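PDB 6ULY: amino acid adenylation domain-containing protein from Bacillus stratosphericus LAMA 585, which activates a keto acid as its acyl adenylate, serving as the adenylation domain of a nonribosomal depsipeptide synthetase module. Local coordinates for the interface of chains A and B. Coordinates in Å, arbitrary orientation; residue numbers count along the deposited sequence, not the author numbering. Chains: chain A/B, Amino acid adenylation domain-containing protein.

Contact 1: the interface of chains A and B. Residues chain A 491-492, 504, 540; chain B 491-492, 504, 540.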
# COMPACT_ATOMS: atom_id res chain seq x y z
N CYS A 491 7.11 3.59 -12.54
CA CYS A 491 5.66 3.29 -12.66
C CYS A 491 5.34 1.81 -12.41
O CYS A 491 5.63 0.99 -13.30
CB CYS A 491 5.15 3.64 -14.05
SG CYS A 491 3.67 4.68 -14.05
N SER A 492 4.74 1.46 -11.26
CA SER A 492 4.33 0.08 -10.95
C SER A 492 3.24 -0.33 -11.95
O SER A 492 2.37 0.51 -12.22
CB SER A 492 3.83 -0.04 -9.51
OG SER A 492 2.67 0.75 -9.30
N ILE A 504 8.81 5.32 -17.29
CA ILE A 504 8.21 6.08 -18.41
C ILE A 504 9.13 7.30 -18.65
O ILE A 504 9.25 8.12 -17.72
CB ILE A 504 6.77 6.52 -18.08
CG1 ILE A 504 6.12 5.59 -17.06
CG2 ILE A 504 5.94 6.65 -19.34
CD1 ILE A 504 6.08 4.14 -17.49
N ILE A 540 9.70 3.10 -21.80
CA ILE A 540 8.59 3.57 -22.68
C ILE A 540 8.88 5.03 -23.05
O ILE A 540 8.94 5.85 -22.12
CB ILE A 540 7.23 3.41 -21.97
CG1 ILE A 540 6.68 1.99 -22.09
CG2 ILE A 540 6.24 4.44 -22.49
CD1 ILE A 540 5.98 1.50 -20.85
N CYS B 491 -0.86 3.07 -14.82
CA CYS B 491 0.46 3.66 -14.44
C CYS B 491 0.28 4.55 -13.21
O CYS B 491 -0.77 5.22 -13.12
CB CYS B 491 1.03 4.50 -15.58
SG CYS B 491 2.81 4.27 -15.83
N SER B 492 1.25 4.56 -12.29
CA SER B 492 1.23 5.38 -11.05
C SER B 492 2.49 6.26 -11.02
O SER B 492 3.59 5.68 -11.14
CB SER B 492 1.13 4.51 -9.83
OG SER B 492 -0.07 3.74 -9.85
N ILE B 504 -1.25 3.74 -19.75
CA ILE B 504 -0.38 3.29 -20.87
C ILE B 504 -1.24 2.49 -21.85
O ILE B 504 -1.43 1.28 -21.60
CB ILE B 504 0.80 2.44 -20.36
CG1 ILE B 504 1.75 3.25 -19.48
CG2 ILE B 504 1.52 1.76 -21.51
CD1 ILE B 504 2.79 2.40 -18.79
N ILE B 540 -1.17 7.91 -22.33
CA ILE B 540 0.11 7.62 -23.02
C ILE B 540 -0.19 6.65 -24.17
O ILE B 540 -0.50 5.48 -23.87
CB ILE B 540 1.15 7.05 -22.04
CG1 ILE B 540 1.69 8.12 -21.09
CG2 ILE B 540 2.28 6.35 -22.79
CD1 ILE B 540 2.01 7.61 -19.70
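A:Cys491 and B:Cys491 are joined by a disulfide, SG to SG at 2.0 Å, which ties the two copies of the protein together covalently. The structure alone does not show whether it forms in the cell or arose by oxidation during purification or crystallisation. The bridge crosses from one chain to the other, with a patch of isoleucines on one flank and the two Ser492 residues on the other. Its CB-SG-SG-CB torsion is about 150°, opened well beyond the near-right angle a relaxed disulfide prefers. The first torsions of A:Cys491 and B:Cys491, -129° and -138°, are also away from a staggered position, so the link may carry some strain. On the serine flank, SG of A:Cys491 packs against the backbone of B:Ser492, in close contact with its N at 3.0 Å. OG of A:Ser492 points toward B:Ser492, whose own hydroxyl is turned across that line, with OG to OG at 4.1 Å.

On the other flank A:Ile504 lays its CG1-CD1 branch against the bridge, with CD1 3.7 Å from SG of B:Cys491. That same methyl meets CD1 of B:Ile504 tip to tip at 3.9 Å. B:Ile504 CD1 in turn reaches the end of A:Ile540, CD1 to CD1, also at 3.9 Å. The other branch of A:Ile504, CG2, is crossed at a slant by the CD1 end of B:Ile540, 4.1 Å away. The isoleucines thus meet mainly end to end; the two Ile504 side chains cover this flank of the disulfide, and the Ile540 side chains back them from further out.

Behind the tips, strands hold the side chains in place: 485-491, 502-509 and 539-543 of chain A, with 504-509 and 540-542 as counterparts in chain B. B:Cys491 itself is in loop. These strands belong to the small C-terminal subdomain typical of adenylation domains, so this is a subdomain-to-subdomain contact about a two-fold axis.

Contact 2: the interface of chains A and B. Residues chain A 107, 141-142, 144; chain B 397-398.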
# COMPACT_ATOMS: atom_id res chain seq x y z
N MET A 107 -19.97 5.66 -5.42
CA MET A 107 -18.98 5.00 -4.57
C MET A 107 -17.58 5.19 -5.15
O MET A 107 -16.93 4.27 -5.63
CB MET A 107 -19.33 3.52 -4.43
CG MET A 107 -18.56 2.80 -3.35
SD MET A 107 -19.17 3.18 -1.69
CE MET A 107 -18.05 2.21 -0.68
N PHE A 141 -27.27 4.74 1.94
CA PHE A 141 -27.58 3.87 0.81
C PHE A 141 -26.31 3.39 0.12
O PHE A 141 -26.24 2.23 -0.30
CB PHE A 141 -28.48 4.60 -0.18
CG PHE A 141 -29.87 4.88 0.34
CD1 PHE A 141 -30.93 4.07 -0.01
CD2 PHE A 141 -30.11 5.97 1.17
CE1 PHE A 141 -32.21 4.32 0.46
CE2 PHE A 141 -31.38 6.23 1.64
CZ PHE A 141 -32.43 5.41 1.29
N LEU A 142 -25.31 4.26 -0.01
CA LEU A 142 -24.07 3.86 -0.67
C LEU A 142 -23.37 2.73 0.09
O LEU A 142 -22.82 1.81 -0.52
CB LEU A 142 -23.13 5.06 -0.80
CG LEU A 142 -23.22 5.92 -2.06
CD1 LEU A 142 -22.15 7.00 -2.04
CD2 LEU A 142 -23.08 5.06 -3.31
N HIS A 144 -24.91 0.71 2.29
CA HIS A 144 -25.87 -0.33 2.63
C HIS A 144 -25.83 -0.63 4.13
O HIS A 144 -25.61 -1.76 4.57
CB HIS A 144 -25.63 -1.59 1.80
CG HIS A 144 -25.73 -1.36 0.33
ND1 HIS A 144 -26.93 -1.40 -0.35
CD2 HIS A 144 -24.78 -1.08 -0.60
CE1 HIS A 144 -26.72 -1.15 -1.63
NE2 HIS A 144 -25.43 -0.96 -1.81
N HIS B 397 -18.94 -2.74 -7.37
CA HIS B 397 -18.21 -1.82 -6.51
C HIS B 397 -18.95 -1.50 -5.22
O HIS B 397 -18.33 -1.01 -4.26
CB HIS B 397 -17.90 -0.53 -7.27
CG HIS B 397 -19.12 0.21 -7.72
ND1 HIS B 397 -19.55 1.37 -7.11
CD2 HIS B 397 -19.99 -0.03 -8.72
CE1 HIS B 397 -20.64 1.80 -7.72
NE2 HIS B 397 -20.93 0.97 -8.70
N GLN B 398 -20.26 -1.74 -5.16
CA GLN B 398 -21.05 -1.52 -3.95
C GLN B 398 -21.35 -2.81 -3.20
O GLN B 398 -22.24 -2.83 -2.34
CB GLN B 398 -22.35 -0.79 -4.29
CG GLN B 398 -22.18 0.70 -4.52
CD GLN B 398 -23.50 1.44 -4.72
OE1 GLN B 398 -23.58 2.37 -5.53
NE2 GLN B 398 -24.52 1.05 -3.98
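The imidazole of A:His144 takes a different neighbour on its face and at its edge. Over the centre of one face sits the backbone carbonyl O of A:Phe141, from its own chain, 3.5 Å above the plane. At the edge, level with the ring, comes CB of B:Gln398 from the partner. The second imidazole, B:His397, is met edge-on by A:Met107, whose CB lies in the ring plane 3.4 Å from ND1.

B:Gln398 makes the polar link. Its NE2 donates a hydrogen bond to NE2 of A:His144 at 3.1 Å, moderately bent. The histidine nitrogen lies in the amide plane, whereas the amide nitrogen is tilted 29° out of the ring plane; the side chains cross at about a right angle, with the ring and amide planes 44° apart. Accepting at NE2 would suit a ring whose proton is on ND1, though the protonation is not seen. With NE2 turned to the histidine, the amide's OE1 goes to the methyl CD2 of A:Leu142, 3.5 Å away. The glutamine gets this far because its chain is stretched beyond CG (chi2 -174°), and its CG passes 4.0 Å from CB of A:Met107. That methionine touches by the root of its side chain, sliding past B:His397 in the opposite direction; with CG anti to its backbone N, the chain runs off from the imidazole.

This patch probably reflects how the two copies pack, as nothing here establishes a dimer in solution. A:Phe141 and A:Leu142 close the short helix 139-142, A:His144 follows in loop, and A:Met107 stands just ahead of helix 109-120. The partner's pair sits in the loop after strand 391-395.

Contact 1 and contact 2 are about 30 Å apart, measured between the centres of their C-alpha atoms, and share no residue or secondary-structure element. Both belong to one two-fold interface, so contact 2 has a twin with the chains exchanged, while contact 1 brings the same residues of both copies together. The two differ in character: contact 1 is a covalent and greasy join between C-terminal subdomains, contact 2 a non-covalent contact of similar extent, including a hydrogen bond, between loops and a helix end of the larger portions. Together they would fix how the two copies are oriented, though the structure alone does not show whether the pairing is biological.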